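Local coordinates for protein SSD1 (Saccharomyces cerevisiae S288C, PDB 7AM1) that binds mRNA untranslated regions and represses translation, as a pseudonuclease of the RNase II family that lacks enzymatic activity, at residues 740-746 / 776-780; 152-156 / 758-762; 878-882 / 910-914. Residues are numbered along the deposited sequence.

Interaction 1 (740-746 / 776-780); sequences QVYESSF and RVLEL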
ATOM      1  N   GLN A 740       3.731 -20.081   2.542  1.00 39.63           N
ATOM      2  CA  GLN A 740       3.061 -20.956   1.591  1.00 41.07           C
ATOM      3  C   GLN A 740       4.101 -21.847   0.925  1.00 42.67           C
ATOM      4  O   GLN A 740       5.226 -21.414   0.661  1.00 40.67           O
ATOM      5  CB  GLN A 740       2.301 -20.160   0.520  1.00 41.45           C
ATOM      6  CG  GLN A 740       0.990 -19.522   0.989  1.00 42.82           C
ATOM      7  CD  GLN A 740      -0.085 -20.548   1.302  1.00 44.22           C
ATOM      8  OE1 GLN A 740      -0.753 -21.066   0.406  1.00 44.98           O
ATOM      9  NE2 GLN A 740      -0.248 -20.854   2.578  1.00 44.80           N
ATOM     10  N   VAL A 741       3.710 -23.082   0.634  1.00 47.66           N
ATOM     11  CA  VAL A 741       4.567 -24.040  -0.050  1.00 50.06           C
ATOM     12  C   VAL A 741       3.934 -24.389  -1.388  1.00 48.27           C
ATOM     13  O   VAL A 741       2.714 -24.562  -1.487  1.00 49.85           O
ATOM     14  CB  VAL A 741       4.791 -25.308   0.800  1.00 55.01           C
ATOM     15  CG1 VAL A 741       5.575 -26.343   0.016  1.00 56.97           C
ATOM     16  CG2 VAL A 741       5.531 -24.958   2.079  1.00 55.83           C
ATOM     17  N   TYR A 742       4.767 -24.477  -2.419  1.00 43.34           N
ATOM     18  CA  TYR A 742       4.328 -24.824  -3.759  1.00 43.40           C
ATOM     19  C   TYR A 742       5.181 -25.979  -4.273  1.00 46.11           C
ATOM     20  O   TYR A 742       6.088 -26.465  -3.592  1.00 44.79           O
ATOM     21  CB  TYR A 742       4.412 -23.616  -4.699  1.00 41.40           C
ATOM     22  CG  TYR A 742       3.789 -22.354  -4.140  1.00 42.07           C
ATOM     23  CD1 TYR A 742       2.410 -22.199  -4.085  1.00 43.39           C
ATOM     24  CD2 TYR A 742       4.583 -21.319  -3.662  1.00 41.67           C
ATOM     25  CE1 TYR A 742       1.836 -21.041  -3.573  1.00 43.42           C
ATOM     26  CE2 TYR A 742       4.023 -20.162  -3.150  1.00 41.28           C
ATOM     27  CZ  TYR A 742       2.649 -20.025  -3.109  1.00 42.10           C
ATOM     28  OH  TYR A 742       2.093 -18.873  -2.596  1.00 41.10           O
ATOM     29  N   GLU A 743       4.882 -26.410  -5.500  1.00 52.48           N
ATOM     30  CA  GLU A 743       5.539 -27.581  -6.070  1.00 57.23           C
ATOM     31  C   GLU A 743       7.034 -27.364  -6.293  1.00 53.73           C
ATOM     32  O   GLU A 743       7.820 -28.312  -6.170  1.00 55.87           O
ATOM     33  CB  GLU A 743       4.845 -27.961  -7.381  1.00 64.72           C
ATOM     34  CG  GLU A 743       4.799 -26.847  -8.411  1.00 70.17           C
ATOM     35  CD  GLU A 743       4.333 -27.333  -9.766  1.00 76.71           C
ATOM     36  OE1 GLU A 743       3.890 -28.501  -9.858  1.00 79.63           O
ATOM     37  OE2 GLU A 743       4.415 -26.549 -10.737  1.00 78.88           O
ATOM     38  N   SER A 744       7.455 -26.142  -6.627  1.00 46.62           N
ATOM     39  CA  SER A 744       8.868 -25.903  -6.908  1.00 43.33           C
ATOM     40  C   SER A 744       9.338 -24.576  -6.321  1.00 40.35           C
ATOM     41  O   SER A 744      10.347 -24.025  -6.776  1.00 39.19           O
ATOM     42  CB  SER A 744       9.107 -25.977  -8.429  1.00 43.86           C
ATOM     43  OG  SER A 744      10.455 -25.713  -8.779  1.00 44.15           O
ATOM     44  N   SER A 745       8.655 -24.071  -5.299  1.00 40.04           N
ATOM     45  CA  SER A 745       8.988 -22.794  -4.683  1.00 39.09           C
ATOM     46  C   SER A 745       8.205 -22.703  -3.383  1.00 38.04           C
ATOM     47  O   SER A 745       7.358 -23.547  -3.087  1.00 38.61           O
ATOM     48  CB  SER A 745       8.660 -21.616  -5.603  1.00 39.59           C
ATOM     49  OG  SER A 745       7.278 -21.581  -5.921  1.00 40.99           O
ATOM     50  N   PHE A 746       8.512 -21.675  -2.601  1.00 37.30           N
ATOM     51  CA  PHE A 746       7.746 -21.412  -1.393  1.00 37.98           C
ATOM     52  C   PHE A 746       7.950 -19.959  -0.999  1.00 36.38           C
ATOM     53  O   PHE A 746       8.983 -19.357  -1.304  1.00 33.42           O
ATOM     54  CB  PHE A 746       8.135 -22.356  -0.244  1.00 39.57           C
ATOM     55  CG  PHE A 746       9.598 -22.315   0.139  1.00 39.56           C
ATOM     56  CD1 PHE A 746      10.539 -23.056  -0.564  1.00 39.43           C
ATOM     57  CD2 PHE A 746      10.024 -21.562   1.223  1.00 39.35           C
ATOM     58  CE1 PHE A 746      11.881 -23.036  -0.204  1.00 39.01           C
ATOM     59  CE2 PHE A 746      11.369 -21.535   1.590  1.00 39.31           C
ATOM     60  CZ  PHE A 746      12.298 -22.275   0.871  1.00 39.23           C
ATOM     61  N   ARG A 776       0.993 -30.345   2.137  1.00 82.33           N
ATOM     62  CA  ARG A 776       1.631 -29.043   1.942  1.00 82.55           C
ATOM     63  C   ARG A 776       3.081 -29.078   2.437  1.00 76.09           C
ATOM     64  O   ARG A 776       3.497 -28.292   3.291  1.00 78.10           O
ATOM     65  CB  ARG A 776       0.827 -27.943   2.646  1.00 87.83           C
ATOM     66  CG  ARG A 776      -0.667 -27.947   2.323  1.00 91.77           C
ATOM     67  CD  ARG A 776      -0.966 -27.252   0.995  1.00 93.70           C
ATOM     68  NE  ARG A 776      -0.514 -25.860   1.014  1.00 93.94           N
ATOM     69  CZ  ARG A 776      -0.386 -25.082  -0.057  1.00 94.53           C
ATOM     70  NH1 ARG A 776      -0.666 -25.546  -1.269  1.00 95.25           N
ATOM     71  NH2 ARG A 776       0.025 -23.829   0.088  1.00 94.15           N
ATOM     72  N   VAL A 777       3.855 -29.996   1.864  1.00 66.97           N
ATOM     73  CA  VAL A 777       5.245 -30.203   2.259  1.00 59.71           C
ATOM     74  C   VAL A 777       6.087 -30.330   1.000  1.00 54.37           C
ATOM     75  O   VAL A 777       5.787 -31.145   0.121  1.00 53.80           O
ATOM     76  CB  VAL A 777       5.422 -31.450   3.146  1.00 60.71           C
ATOM     77  CG1 VAL A 777       6.898 -31.791   3.297  1.00 60.86           C
ATOM     78  CG2 VAL A 777       4.796 -31.221   4.509  1.00 61.49           C
ATOM     79  N   LEU A 778       7.141 -29.528   0.918  1.00 50.46           N
ATOM     80  CA  LEU A 778       8.081 -29.554  -0.190  1.00 49.74           C
ATOM     81  C   LEU A 778       9.404 -30.109   0.315  1.00 49.93           C
ATOM     82  O   LEU A 778       9.956 -29.606   1.298  1.00 47.39           O
ATOM     83  CB  LEU A 778       8.260 -28.150  -0.771  1.00 48.08           C
ATOM     84  CG  LEU A 778       9.382 -27.925  -1.779  1.00 47.94           C
ATOM     85  CD1 LEU A 778       9.051 -28.602  -3.090  1.00 48.27           C
ATOM     86  CD2 LEU A 778       9.593 -26.432  -1.981  1.00 47.46           C
ATOM     87  N   GLU A 779       9.896 -31.152  -0.338  1.00 56.05           N
ATOM     88  CA  GLU A 779      11.155 -31.783   0.041  1.00 59.30           C
ATOM     89  C   GLU A 779      12.204 -31.412  -0.997  1.00 57.33           C
ATOM     90  O   GLU A 779      12.113 -31.823  -2.160  1.00 60.67           O
ATOM     91  CB  GLU A 779      10.995 -33.295   0.174  1.00 64.82           C
ATOM     92  CG  GLU A 779      10.107 -33.692   1.344  1.00 68.65           C
ATOM     93  CD  GLU A 779      10.145 -35.177   1.647  1.00 72.77           C
ATOM     94  OE1 GLU A 779      10.710 -35.941   0.833  1.00 73.71           O
ATOM     95  OE2 GLU A 779       9.613 -35.577   2.706  1.00 75.08           O
ATOM     96  N   LEU A 780      13.186 -30.622  -0.574  1.00 49.19           N
ATOM     97  CA  LEU A 780      14.297 -30.232  -1.427  1.00 44.19           C
ATOM     98  C   LEU A 780      15.390 -31.290  -1.333  1.00 43.21           C
ATOM     99  O   LEU A 780      15.796 -31.670  -0.230  1.00 42.63           O
ATOM    100  CB  LEU A 780      14.840 -28.865  -1.008  1.00 41.41           C
ATOM    101  CG  LEU A 780      13.840 -27.709  -0.898  1.00 40.25           C
ATOM    102  CD1 LEU A 780      14.525 -26.450  -0.373  1.00 39.39           C
ATOM    103  CD2 LEU A 780      13.178 -27.423  -2.234  1.00 39.31           C
TER

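Interaction 2 (152-156 / 758-762); sequences DSDSL and RVHGD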
ATOM      1  N   ASP A 152       4.503 -21.926 -17.222  1.00 85.68           N
ATOM      2  CA  ASP A 152       5.854 -21.464 -16.933  1.00 77.59           C
ATOM      3  C   ASP A 152       6.067 -21.155 -15.458  1.00 70.32           C
ATOM      4  O   ASP A 152       7.175 -20.768 -15.072  1.00 65.71           O
ATOM      5  CB  ASP A 152       6.179 -20.215 -17.762  1.00 79.06           C
ATOM      6  CG  ASP A 152       6.591 -20.546 -19.182  1.00 83.96           C
ATOM      7  OD1 ASP A 152       7.146 -21.644 -19.404  1.00 85.70           O
ATOM      8  OD2 ASP A 152       6.367 -19.704 -20.078  1.00 85.25           O
ATOM      9  N   SER A 153       5.042 -21.314 -14.630  1.00 69.86           N
ATOM     10  CA  SER A 153       5.127 -20.975 -13.219  1.00 67.13           C
ATOM     11  C   SER A 153       5.597 -22.170 -12.400  1.00 62.66           C
ATOM     12  O   SER A 153       5.173 -23.306 -12.630  1.00 61.41           O
ATOM     13  CB  SER A 153       3.766 -20.497 -12.709  1.00 68.59           C
ATOM     14  OG  SER A 153       3.772 -20.326 -11.304  1.00 68.11           O
ATOM     15  N   ASP A 154       6.482 -21.900 -11.441  1.00 58.08           N
ATOM     16  CA  ASP A 154       6.944 -22.910 -10.501  1.00 54.52           C
ATOM     17  C   ASP A 154       6.192 -22.849  -9.173  1.00 53.27           C
ATOM     18  O   ASP A 154       6.663 -23.401  -8.172  1.00 51.08           O
ATOM     19  CB  ASP A 154       8.453 -22.769 -10.277  1.00 50.60           C
ATOM     20  CG  ASP A 154       8.850 -21.406  -9.728  1.00 46.48           C
ATOM     21  OD1 ASP A 154       7.985 -20.509  -9.619  1.00 44.77           O
ATOM     22  OD2 ASP A 154      10.045 -21.235  -9.404  1.00 44.74           O
ATOM     23  N   SER A 155       5.030 -22.193  -9.147  1.00 55.52           N
ATOM     24  CA  SER A 155       4.230 -22.044  -7.933  1.00 58.52           C
ATOM     25  C   SER A 155       2.759 -22.307  -8.224  1.00 62.72           C
ATOM     26  O   SER A 155       1.877 -21.581  -7.753  1.00 60.83           O
ATOM     27  CB  SER A 155       4.400 -20.652  -7.324  1.00 56.85           C
ATOM     28  OG  SER A 155       3.880 -19.660  -8.191  1.00 57.18           O
ATOM     29  N   LEU A 156       2.468 -23.365  -8.985  1.00 69.54           N
ATOM     30  CA  LEU A 156       1.088 -23.646  -9.365  1.00 74.72           C
ATOM     31  C   LEU A 156       0.289 -24.307  -8.247  1.00 79.99           C
ATOM     32  O   LEU A 156      -0.925 -24.093  -8.157  1.00 82.05           O
ATOM     33  CB  LEU A 156       1.058 -24.540 -10.606  1.00 74.86           C
ATOM     34  CG  LEU A 156       1.663 -23.942 -11.875  1.00 73.97           C
ATOM     35  CD1 LEU A 156       1.651 -24.970 -12.994  1.00 75.91           C
ATOM     36  CD2 LEU A 156       0.923 -22.682 -12.297  1.00 72.89           C
ATOM     37  N   ARG A 758       9.707 -15.009  -2.422  1.00 36.00           N
ATOM     38  CA  ARG A 758       9.558 -16.385  -2.872  1.00 36.78           C
ATOM     39  C   ARG A 758      10.912 -17.015  -3.164  1.00 37.00           C
ATOM     40  O   ARG A 758      11.703 -16.472  -3.943  1.00 34.98           O
ATOM     41  CB  ARG A 758       8.675 -16.437  -4.121  1.00 37.73           C
ATOM     42  CG  ARG A 758       8.522 -17.821  -4.731  1.00 37.81           C
ATOM     43  CD  ARG A 758       7.353 -17.854  -5.699  1.00 37.82           C
ATOM     44  NE  ARG A 758       6.103 -17.553  -5.003  1.00 37.28           N
ATOM     45  CZ  ARG A 758       4.988 -17.137  -5.592  1.00 36.77           C
ATOM     46  NH1 ARG A 758       4.946 -16.965  -6.908  1.00 38.40           N
ATOM     47  NH2 ARG A 758       3.913 -16.896  -4.859  1.00 34.90           N
ATOM     48  N   VAL A 759      11.161 -18.168  -2.547  1.00 38.10           N
ATOM     49  CA  VAL A 759      12.325 -18.989  -2.850  1.00 37.42           C
ATOM     50  C   VAL A 759      11.980 -19.893  -4.025  1.00 37.55           C
ATOM     51  O   VAL A 759      10.972 -20.612  -3.993  1.00 37.65           O
ATOM     52  CB  VAL A 759      12.751 -19.818  -1.627  1.00 37.11           C
ATOM     53  CG1 VAL A 759      13.917 -20.736  -1.988  1.00 35.62           C
ATOM     54  CG2 VAL A 759      13.116 -18.904  -0.458  1.00 36.67           C
ATOM     55  N   HIS A 760      12.800 -19.844  -5.071  1.00 36.57           N
ATOM     56  CA  HIS A 760      12.587 -20.635  -6.275  1.00 38.17           C
ATOM     57  C   HIS A 760      13.559 -21.808  -6.319  1.00 38.04           C
ATOM     58  O   HIS A 760      14.771 -21.624  -6.160  1.00 37.50           O
ATOM     59  CB  HIS A 760      12.753 -19.766  -7.521  1.00 39.73           C
ATOM     60  CG  HIS A 760      11.732 -18.682  -7.629  1.00 40.03           C
ATOM     61  ND1 HIS A 760      10.482 -18.891  -8.171  1.00 40.24           N
ATOM     62  CD2 HIS A 760      11.761 -17.388  -7.234  1.00 39.87           C
ATOM     63  CE1 HIS A 760       9.792 -17.767  -8.122  1.00 40.32           C
ATOM     64  NE2 HIS A 760      10.544 -16.839  -7.558  1.00 39.82           N
ATOM     65  N   GLY A 761      13.024 -23.008  -6.550  1.00 38.75           N
ATOM     66  CA  GLY A 761      13.874 -24.183  -6.617  1.00 39.98           C
ATOM     67  C   GLY A 761      14.919 -24.085  -7.712  1.00 39.82           C
ATOM     68  O   GLY A 761      16.047 -24.557  -7.549  1.00 40.47           O
ATOM     69  N   ASP A 762      14.563 -23.471  -8.841  1.00 38.45           N
ATOM     70  CA  ASP A 762      15.485 -23.363  -9.965  1.00 39.63           C
ATOM     71  C   ASP A 762      16.565 -22.311  -9.749  1.00 39.61           C
ATOM     72  O   ASP A 762      17.313 -22.013 -10.682  1.00 39.61           O
ATOM     73  CB  ASP A 762      14.719 -23.069 -11.258  1.00 40.52           C
ATOM     74  CG  ASP A 762      14.019 -21.726 -11.237  1.00 40.59           C
ATOM     75  OD1 ASP A 762      14.318 -20.904 -10.345  1.00 40.00           O
ATOM     76  OD2 ASP A 762      13.161 -21.500 -12.119  1.00 41.11           O
TER
HETATM   77  O   HOH W   1      11.701 -23.408  -9.554  1.00 41.07           O

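Interaction 3 (878-882 / 910-914); sequences NYIQE and NPFMK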
ATOM      1  N   ASN A 878      20.337 -39.261  -1.121  1.00 70.41           N
ATOM      2  CA  ASN A 878      19.423 -38.124  -1.082  1.00 66.62           C
ATOM      3  C   ASN A 878      19.670 -37.284   0.167  1.00 60.67           C
ATOM      4  O   ASN A 878      19.651 -37.801   1.288  1.00 59.97           O
ATOM      5  CB  ASN A 878      17.967 -38.589  -1.140  1.00 69.84           C
ATOM      6  CG  ASN A 878      17.553 -39.026  -2.533  1.00 72.64           C
ATOM      7  OD1 ASN A 878      17.941 -38.405  -3.525  1.00 72.98           O
ATOM      8  ND2 ASN A 878      16.757 -40.085  -2.616  1.00 74.57           N
ATOM      9  N   TYR A 879      19.907 -35.989  -0.036  1.00 56.11           N
ATOM     10  CA  TYR A 879      20.138 -35.029   1.046  1.00 52.90           C
ATOM     11  C   TYR A 879      18.911 -34.120   1.108  1.00 51.06           C
ATOM     12  O   TYR A 879      18.824 -33.110   0.408  1.00 50.15           O
ATOM     13  CB  TYR A 879      21.431 -34.257   0.797  1.00 50.43           C
ATOM     14  CG  TYR A 879      22.639 -35.170   0.740  1.00 50.50           C
ATOM     15  CD1 TYR A 879      22.991 -35.808  -0.440  1.00 51.15           C
ATOM     16  CD2 TYR A 879      23.407 -35.415   1.872  1.00 50.53           C
ATOM     17  CE1 TYR A 879      24.086 -36.656  -0.499  1.00 53.03           C
ATOM     18  CE2 TYR A 879      24.508 -36.263   1.822  1.00 52.34           C
ATOM     19  CZ  TYR A 879      24.839 -36.880   0.635  1.00 53.61           C
ATOM     20  OH  TYR A 879      25.926 -37.724   0.574  1.00 55.75           O
ATOM     21  N   ILE A 880      17.971 -34.480   1.981  1.00 49.83           N
ATOM     22  CA  ILE A 880      16.607 -33.967   1.936  1.00 48.51           C
ATOM     23  C   ILE A 880      16.397 -32.927   3.025  1.00 46.78           C
ATOM     24  O   ILE A 880      16.745 -33.155   4.191  1.00 46.15           O
ATOM     25  CB  ILE A 880      15.587 -35.113   2.087  1.00 50.90           C
ATOM     26  CG1 ILE A 880      15.793 -36.151   0.984  1.00 52.43           C
ATOM     27  CG2 ILE A 880      14.168 -34.562   2.094  1.00 51.40           C
ATOM     28  CD1 ILE A 880      14.848 -37.333   1.063  1.00 54.69           C
ATOM     29  N   GLN A 881      15.811 -31.791   2.647  1.00 46.32           N
ATOM     30  CA  GLN A 881      15.317 -30.791   3.585  1.00 46.37           C
ATOM     31  C   GLN A 881      13.808 -30.671   3.412  1.00 47.71           C
ATOM     32  O   GLN A 881      13.322 -30.545   2.282  1.00 45.75           O
ATOM     33  CB  GLN A 881      15.975 -29.425   3.363  1.00 44.22           C
ATOM     34  CG  GLN A 881      15.513 -28.362   4.354  1.00 43.52           C
ATOM     35  CD  GLN A 881      16.058 -26.982   4.040  1.00 41.18           C
ATOM     36  OE1 GLN A 881      16.682 -26.772   3.000  1.00 39.49           O
ATOM     37  NE2 GLN A 881      15.819 -26.031   4.939  1.00 40.57           N
ATOM     38  N   GLU A 882      13.075 -30.716   4.522  1.00 52.12           N
ATOM     39  CA  GLU A 882      11.627 -30.559   4.501  1.00 54.57           C
ATOM     40  C   GLU A 882      11.261 -29.094   4.716  1.00 51.06           C
ATOM     41  O   GLU A 882      11.760 -28.453   5.647  1.00 50.77           O
ATOM     42  CB  GLU A 882      10.961 -31.417   5.577  1.00 59.43           C
ATOM     43  CG  GLU A 882      11.399 -32.865   5.597  1.00 63.36           C
ATOM     44  CD  GLU A 882      10.614 -33.688   6.602  1.00 67.20           C
ATOM     45  OE1 GLU A 882       9.959 -33.086   7.483  1.00 68.37           O
ATOM     46  OE2 GLU A 882      10.654 -34.933   6.511  1.00 69.26           O
ATOM     47  N   ASN A 910      21.691 -23.743   2.099  1.00 40.17           N
ATOM     48  CA  ASN A 910      21.884 -25.176   1.914  1.00 40.76           C
ATOM     49  C   ASN A 910      22.312 -25.804   3.234  1.00 41.40           C
ATOM     50  O   ASN A 910      23.450 -25.599   3.679  1.00 40.38           O
ATOM     51  CB  ASN A 910      22.927 -25.449   0.828  1.00 41.59           C
ATOM     52  CG  ASN A 910      23.081 -26.931   0.524  1.00 43.20           C
ATOM     53  OD1 ASN A 910      22.593 -27.785   1.263  1.00 44.15           O
ATOM     54  ND2 ASN A 910      23.778 -27.243  -0.562  1.00 43.01           N
ATOM     55  N   PRO A 911      21.457 -26.604   3.878  1.00 44.14           N
ATOM     56  CA  PRO A 911      21.859 -27.208   5.154  1.00 46.44           C
ATOM     57  C   PRO A 911      22.916 -28.283   4.996  1.00 47.13           C
ATOM     58  O   PRO A 911      23.492 -28.704   6.007  1.00 48.54           O
ATOM     59  CB  PRO A 911      20.548 -27.781   5.704  1.00 48.60           C
ATOM     60  CG  PRO A 911      19.739 -28.074   4.506  1.00 48.75           C
ATOM     61  CD  PRO A 911      20.123 -27.064   3.449  1.00 46.28           C
ATOM     62  N   PHE A 912      23.179 -28.760   3.777  1.00 46.35           N
ATOM     63  CA  PHE A 912      24.218 -29.755   3.550  1.00 49.72           C
ATOM     64  C   PHE A 912      25.475 -29.147   2.938  1.00 54.01           C
ATOM     65  O   PHE A 912      26.163 -29.802   2.146  1.00 52.36           O
ATOM     66  CB  PHE A 912      23.687 -30.870   2.652  1.00 48.03           C
ATOM     67  CG  PHE A 912      22.479 -31.551   3.198  1.00 46.80           C
ATOM     68  CD1 PHE A 912      22.602 -32.574   4.123  1.00 47.68           C
ATOM     69  CD2 PHE A 912      21.215 -31.166   2.794  1.00 44.43           C
ATOM     70  CE1 PHE A 912      21.484 -33.203   4.630  1.00 47.77           C
ATOM     71  CE2 PHE A 912      20.095 -31.790   3.297  1.00 44.73           C
ATOM     72  CZ  PHE A 912      20.229 -32.810   4.216  1.00 46.35           C
ATOM     73  N   MET A 913      25.796 -27.913   3.309  1.00 61.33           N
ATOM     74  CA  MET A 913      27.052 -27.280   2.946  1.00 69.83           C
ATOM     75  C   MET A 913      28.118 -27.656   3.971  1.00 79.77           C
ATOM     76  O   MET A 913      27.813 -27.986   5.119  1.00 74.99           O
ATOM     77  CB  MET A 913      26.896 -25.762   2.869  1.00 67.02           C
ATOM     78  CG  MET A 913      26.482 -25.111   4.182  1.00 66.73           C
ATOM     79  SD  MET A 913      26.295 -23.321   4.050  1.00 65.11           S
ATOM     80  CE  MET A 913      27.983 -22.873   3.613  1.00 66.29           C
ATOM     81  N   LYS A 914      29.377 -27.583   3.550  1.00 99.11           N
ATOM     82  CA  LYS A 914      30.496 -27.884   4.439  1.00107.01           C
ATOM     83  C   LYS A 914      30.900 -26.671   5.274  1.00110.17           C
ATOM     84  O   LYS A 914      31.021 -25.559   4.759  1.00110.01           O
ATOM     85  CB  LYS A 914      31.698 -28.383   3.632  1.00110.84           C
TER

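Interaction 1 (740-746 / 776-780)
This contact lies in the C-terminal OB-fold domain. There the turn between strands 732-741 and 745-750 packs on strand 777-782 of the facing sheet. Tyr742 N donates to Ser745 O (2.8 Å) inside the turn. Leu778 is the centre of the interface. Leu778 CB sits 3.3 Å from Val741 CG1. Leu778 CD1 reaches the turn backbone, 3.3 Å from Glu743 O and 3.7 Å from Tyr742 O. Leu778 CD2 lies 3.8 Å from Phe746 CD1. Leu780 extends the apolar patch, with Leu780 CD1 4.3 Å from Phe746 CE1. Val741, Phe746 and Leu778 all point their CA-to-CB bonds across the interface. Val759 and Ile883 from neighbouring strands also touch Phe746.

Arg776 lies beside Val741 at the Gln740 end of the contact. It has left-handed backbone angles (56/58) and forms a G1 beta bulge with Val777. Its side chain curls back to the first segment. Arg776 NH2 comes 2.9 Å from Gln740 OE1 and 3.2 Å from Val741 O, but both angles are poor for hydrogen bonding. The strongest partner of Arg776 NH2 is Glu885, in a salt bridge. The arginine is poorly ordered.

The two segments are not hydrogen-bonded to each other. The joint therefore rests mainly on aliphatic and aromatic packing, and the charge of Arg776 is paired with Glu885, outside the two segments.

Interaction 2 (152-156 / 758-762)
Asp154, Ser155 and Arg758 bury the most surface here, and His760 supplies the direct bond. Asp154 points its CA-to-CB bond at strand 755-760. His760 ND1 donates to Asp154 OD2 at 2.7 Å, close to the ring plane. One water continues the link. It lies 2.7 Å from Asp154 OD2 and accepts from Asp762 N at 3.0 Å. Asp154 OD2 is also 4.1 Å from Asp762 OD2. Arg173 probably offsets these like charges, with a salt bridge to Asp762 and a weak, long ion pair to Asp154.

Ser155 OG lies over one face of the Arg758 guanidinium, 3.2 Å from Arg758 NH1, at a poor angle for a hydrogen bond. Arg758 is instead salt-bridged to Asp747. Ser153 OG accepts from Ser155 N (3.1 Å).

The arrangement is an ST turn whose Asp154 makes a buried His-carboxylate hydrogen bond with His760. With it, the long, mostly unmodelled connection inserted between barrel strands 68-73 and 206-214 docks on an edge strand of the C-terminal OB-fold domain.

Interaction 3 (878-882 / 910-914)
Asn910 opens a type I beta turn that runs to Met913. Asn910 OD1 accepts from Phe912 N (2.8 Å), forming an Asx turn. Its ND2 binds the backbone oxygens of Gln783 and Val786, which also ties the turn to the chain just after strand 777-782.

Pro911 comes next and points at strand 878-884. Pro911 CD lies 3.5 Å from Gln881 OE1. That oxygen accepts from Trp782 NE1, and Trp782 also touches the proline.

Phe912 makes the main contact. Tyr879 CB sits over the face of the Phe912 ring, 3.6 Å from the ring centroid and only 6° off the normal, a clear CH-pi contact. Beyond CB, the Tyr879 ring turns its edge to the Phe912 face. This T-shaped pair has centroids 5.5 Å apart and planes at 71°. Phe912 CE2 is 3.4 Å from Tyr879 C. The edge of the Phe912 ring meets the strand backbone further on, with Phe912 CZ 3.5 Å from Ile880 O and Phe912 CE2 4.3 Å from Gln881 N.

Met913 closes the turn with a weak bond from Met913 N to Asn910 O (3.3 Å). Its side chain packs on helix 862-867.

The motif is an Asx turn within a type I turn, whose Phe912 takes the edge of Tyr879 from the strand. It folds the C-terminal tail onto a sheet of the OB-fold domain.

Overall arrangement
Interaction 2 opens first, in the long loop before strand 167-168. Interaction 1 opens at 740-746, before 758-762 closes the roughly 600-residue span of interaction 2. Interaction 1 then closes at 776-780, so these two cross. Interaction 3 follows in series and closes at the C terminus. Strands 745-750 and 755-760 are neighbours in one sheet and join interactions 1 and 2, for example through Phe746 O and Val759 N (2.8 Å). Strands 777-782 and 878-884 are neighbours in the facing sheet and join interactions 1 and 3, through Leu780 N and Gln881 O (2.9 Å). Interactions 2 and 3 do not touch. Interaction 1 thus lies between an N-terminal loop and the C-terminal tail.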